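Long-range contacts in spore germination protein B3 (Bacillus subtilis subsp. subtilis, PDB 3N54), which takes part in the response of spores to a germinant mixture of L-asparagine, glucose, fructose and potassium ions: residues A[107-112]-A[168-173]; A[182-187]-A[194-199]. One frame throughout, in Å; residues are numbered along the deposited sequence.

Interaction 1: A[107-112]-A[168-173]; sequences MAARGN and QAVKNE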
# COMPACT_ATOMS: atom_id res chain seq x y z
N MET A 107 -1.93 6.26 0.65
CA MET A 107 -0.99 5.78 -0.35
C MET A 107 0.46 5.92 0.07
O MET A 107 0.79 6.68 0.97
CB MET A 107 -1.19 6.51 -1.66
CG MET A 107 -2.57 6.35 -2.19
SD MET A 107 -2.59 6.43 -3.94
CE MET A 107 -4.28 5.90 -4.25
N ALA A 108 1.31 5.16 -0.63
CA ALA A 108 2.72 5.09 -0.33
C ALA A 108 3.52 5.71 -1.46
O ALA A 108 3.17 5.59 -2.63
CB ALA A 108 3.14 3.63 -0.13
N ALA A 109 4.59 6.40 -1.09
CA ALA A 109 5.50 6.96 -2.07
C ALA A 109 6.82 6.22 -1.99
O ALA A 109 7.30 5.90 -0.91
CB ALA A 109 5.73 8.44 -1.81
N ARG A 110 7.40 5.93 -3.15
CA ARG A 110 8.77 5.50 -3.20
C ARG A 110 9.53 6.80 -3.04
O ARG A 110 9.23 7.78 -3.72
CB ARG A 110 9.09 4.83 -4.53
CG ARG A 110 8.37 3.52 -4.72
CD ARG A 110 8.46 3.04 -6.15
NE ARG A 110 7.78 1.76 -6.35
CZ ARG A 110 8.34 0.56 -6.23
NH1 ARG A 110 9.63 0.43 -5.91
NH2 ARG A 110 7.61 -0.53 -6.45
N GLY A 111 10.48 6.83 -2.12
CA GLY A 111 11.19 8.07 -1.83
C GLY A 111 10.30 9.05 -1.07
O GLY A 111 9.37 8.65 -0.37
N ASN A 112 10.57 10.33 -1.25
CA ASN A 112 9.90 11.41 -0.53
C ASN A 112 8.50 11.73 -1.07
O ASN A 112 8.32 11.99 -2.26
CB ASN A 112 10.84 12.64 -0.55
CG ASN A 112 10.20 13.87 0.03
OD1 ASN A 112 9.48 14.60 -0.66
ND2 ASN A 112 10.50 14.15 1.30
N GLN A 168 -1.12 0.94 -2.34
CA GLN A 168 -0.71 1.43 -3.66
C GLN A 168 0.49 2.37 -3.54
O GLN A 168 0.47 3.27 -2.72
CB GLN A 168 -1.84 2.20 -4.35
CG GLN A 168 -1.46 2.79 -5.71
CD GLN A 168 -1.18 1.72 -6.74
OE1 GLN A 168 -2.04 0.90 -7.04
NE2 GLN A 168 0.03 1.75 -7.32
N ALA A 169 1.50 2.16 -4.37
CA ALA A 169 2.68 3.02 -4.37
C ALA A 169 2.65 3.98 -5.55
O ALA A 169 2.09 3.66 -6.60
CB ALA A 169 3.95 2.18 -4.39
N VAL A 170 3.23 5.17 -5.36
CA VAL A 170 3.42 6.13 -6.44
C VAL A 170 4.89 6.56 -6.48
O VAL A 170 5.58 6.53 -5.46
CB VAL A 170 2.54 7.37 -6.31
CG1 VAL A 170 1.07 6.99 -6.34
CG2 VAL A 170 2.86 8.13 -5.03
N LYS A 171 5.36 6.95 -7.66
CA LYS A 171 6.74 7.37 -7.83
C LYS A 171 6.83 8.55 -8.78
O LYS A 171 6.16 8.57 -9.81
CB LYS A 171 7.60 6.22 -8.36
CG LYS A 171 9.10 6.55 -8.53
CD LYS A 171 9.92 5.29 -8.79
CE LYS A 171 11.41 5.58 -8.96
NZ LYS A 171 11.76 6.04 -10.34
N ASN A 172 7.65 9.52 -8.40
CA ASN A 172 7.91 10.67 -9.24
C ASN A 172 9.05 10.30 -10.18
O ASN A 172 10.22 10.43 -9.83
CB ASN A 172 8.26 11.88 -8.35
CG ASN A 172 7.97 13.20 -9.02
OD1 ASN A 172 7.17 13.28 -9.94
ND2 ASN A 172 8.61 14.26 -8.53
N GLU A 173 8.71 9.81 -11.37
CA GLU A 173 9.71 9.33 -12.34
C GLU A 173 10.27 10.44 -13.23
O GLU A 173 10.30 10.32 -14.45
CB GLU A 173 9.12 8.21 -13.21
CG GLU A 173 8.55 7.04 -12.41
CD GLU A 173 8.05 5.89 -13.28
OE1 GLU A 173 7.38 4.98 -12.73
OE2 GLU A 173 8.32 5.88 -14.50
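Arg110 reaches across to Lys171 with its chain drawn out: CG lies anti to the carbonyl carbon (chi1 -67°), and the chain stays extended from there to NE (chi3 179°). The two side chains cross obliquely where Arg110 CD meets Lys171 CD at 3.8 Å, a contact between methylene groups in which neither charged end takes part. Arg110 NE instead forms a salt bridge with Asp180 on strand 177-186. These side chains sit at the end of a parallel strand pair, two inner strands of a five-stranded mixed sheet, joined through a long connection that includes helix 152-160. The parallel pattern can be read bond by bond. Ala108 straddles Ala169, its N donating to Gln168 O at 2.9 Å and its O accepting from Val170 N at 2.8 Å; Val170 then straddles Ala109, its O taking the N-H of Arg110 at 3.0 Å. Small residues dominate the pairing: Ala108 and Ala169 share one face of the sheet, Ala109 and Val170 the other. On the latter face Val170 CG2, which stands between its own backbone N and carbonyl carbon, comes within 3.5 Å of Ala108 O and 4.3 Å of Ala109 CB, while Leu76 and Val116 pack alongside. At the other end of the pair Met107 SD rests 4.2 Å from Gln168 CG, and the Gln168 amide turns back on its own strand, NE2 donating to Ala169 O at 2.9 Å in a nearly straight bond (175°).

Interaction 2: A[182-187]-A[194-199]; sequences AGIIKR and GFLSAD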
# COMPACT_ATOMS: atom_id res chain seq x y z
N ALA A 182 3.24 -1.58 -5.25
CA ALA A 182 2.65 -1.54 -3.93
C ALA A 182 3.68 -1.65 -2.81
O ALA A 182 4.68 -2.35 -2.94
CB ALA A 182 1.63 -2.66 -3.79
N GLY A 183 3.41 -0.97 -1.70
CA GLY A 183 4.23 -1.10 -0.50
C GLY A 183 3.69 -2.27 0.28
O GLY A 183 2.50 -2.58 0.19
N ILE A 184 4.56 -2.95 1.03
CA ILE A 184 4.16 -4.07 1.86
C ILE A 184 4.28 -3.66 3.32
O ILE A 184 5.38 -3.42 3.80
CB ILE A 184 5.06 -5.31 1.61
CG1 ILE A 184 5.13 -5.65 0.12
CG2 ILE A 184 4.56 -6.50 2.41
CD1 ILE A 184 6.25 -6.62 -0.23
N ILE A 185 3.15 -3.58 4.01
CA ILE A 185 3.12 -3.21 5.42
C ILE A 185 3.00 -4.48 6.25
O ILE A 185 2.07 -5.26 6.07
CB ILE A 185 1.93 -2.26 5.76
CG1 ILE A 185 1.86 -1.09 4.77
CG2 ILE A 185 2.05 -1.74 7.18
CD1 ILE A 185 3.13 -0.26 4.69
N LYS A 186 3.95 -4.69 7.15
CA LYS A 186 3.98 -5.91 7.94
C LYS A 186 3.19 -5.76 9.24
O LYS A 186 3.19 -4.69 9.86
CB LYS A 186 5.42 -6.31 8.25
CG LYS A 186 5.56 -7.69 8.89
CD LYS A 186 6.99 -8.14 8.82
CE LYS A 186 7.18 -9.57 9.29
NZ LYS A 186 8.49 -10.09 8.75
N ARG A 187 2.54 -6.84 9.64
CA ARG A 187 1.72 -6.88 10.86
C ARG A 187 2.58 -6.64 12.09
O ARG A 187 3.80 -6.83 12.05
CB ARG A 187 1.00 -8.22 10.97
CG ARG A 187 1.88 -9.42 11.38
CD ARG A 187 1.63 -10.64 10.49
NE ARG A 187 0.21 -10.84 10.21
CZ ARG A 187 -0.29 -11.41 9.11
NH1 ARG A 187 0.50 -11.85 8.14
NH2 ARG A 187 -1.61 -11.51 8.98
N GLY A 194 8.99 -3.57 2.32
CA GLY A 194 9.44 -3.62 0.93
C GLY A 194 8.37 -3.15 -0.04
O GLY A 194 7.26 -2.82 0.37
N PHE A 195 8.71 -3.15 -1.32
CA PHE A 195 7.78 -2.82 -2.40
C PHE A 195 7.69 -3.95 -3.42
O PHE A 195 8.65 -4.68 -3.65
CB PHE A 195 8.25 -1.58 -3.18
CG PHE A 195 8.16 -0.29 -2.42
CD1 PHE A 195 7.00 0.47 -2.46
CD2 PHE A 195 9.24 0.18 -1.71
CE1 PHE A 195 6.92 1.67 -1.79
CE2 PHE A 195 9.17 1.38 -1.03
CZ PHE A 195 8.01 2.13 -1.07
N LEU A 196 6.52 -4.08 -4.03
CA LEU A 196 6.33 -4.94 -5.17
C LEU A 196 6.23 -4.01 -6.37
O LEU A 196 5.71 -2.90 -6.26
CB LEU A 196 5.05 -5.77 -5.02
CG LEU A 196 5.03 -6.86 -3.93
CD1 LEU A 196 3.71 -7.62 -3.95
CD2 LEU A 196 6.20 -7.82 -4.08
N SER A 197 6.74 -4.45 -7.52
CA SER A 197 6.67 -3.67 -8.74
C SER A 197 5.24 -3.69 -9.26
O SER A 197 4.42 -4.48 -8.80
CB SER A 197 7.61 -4.24 -9.80
OG SER A 197 7.24 -5.56 -10.17
N ALA A 198 4.95 -2.82 -10.22
CA ALA A 198 3.66 -2.79 -10.89
C ALA A 198 3.31 -4.16 -11.47
O ALA A 198 2.20 -4.63 -11.29
CB ALA A 198 3.65 -1.73 -11.99
N ASP A 199 4.27 -4.78 -12.17
CA ASP A 199 4.06 -6.10 -12.76
C ASP A 199 3.78 -7.15 -11.69
O ASP A 199 2.87 -7.96 -11.82
CB ASP A 199 5.26 -6.54 -13.61
CG ASP A 199 5.34 -5.82 -14.96
OD1 ASP A 199 4.35 -5.18 -15.38
OD2 ASP A 199 6.40 -5.92 -15.61
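Ile184 and Leu196 meet at about a right angle on one face of a beta hairpin, the terminal methyl of Ile184 meeting the branch of Leu196: CD1 lies 3.9 Å from Leu196 CG and almost as near to CD2. The hairpin is formed by strands 177-186 and 191-196, the latter bordering the five-stranded mixed sheet. Helix 198-208 packs on this face, bringing Thr201 against Ala182 and Leu196, and Leu204 against Leu196. The other face shows a different solution. There Gly183 sits opposite Phe195 in a non-hydrogen-bonded pair, and with no side chain on the glycine the ring settles against the backbone. CG of Phe195 stands anti to its carbonyl carbon (chi1 -70°), and the ring approaches obliquely, with CD1 3.7 Å from Gly183 CA. Back on the Leu196 face, Ile184 CB lies 3.5 Å from Gly194 O, with CG1 close by. Backbone bonds set the register that brings these side chains together. Ala182 and Leu196 bond reciprocally, Leu196 N to Ala182 O at 2.8 Å and Ala182 N to Leu196 O at 3.0 Å, the second donor tilted 29° from the carbonyl plane. Directly after the strand, Ser197 is the N-cap of helix 198-208: its side chain caps a backbone N of the first turn, and Glu200 accepts the N-H of Ser197 in return, a capping box. Nearer the hairpin turn, Gly194 O accepts the N-H of Ile184 at 2.8 Å, with a bent angle of 151° at the hydrogen.

Both contacts are buried and belong to one sheet, in which strands 165-172 and 177-186 lie side by side. Interaction 1 joins strands far apart in sequence, in parallel; interaction 2 closes a local antiparallel hairpin at the sheet's border. Their chemistry also differs. Alanines, with one valine, line the inner pair, and a partly exposed arginine and lysine meet near its end, whereas in the hairpin an aromatic ring lies against a glycine backbone on one face and isoleucine meets leucine on the other. Arg110 connects the two regions: its NH2 approaches Leu196 O at 3.0 Å, and its side chain, together with Ala169, packs against Phe195.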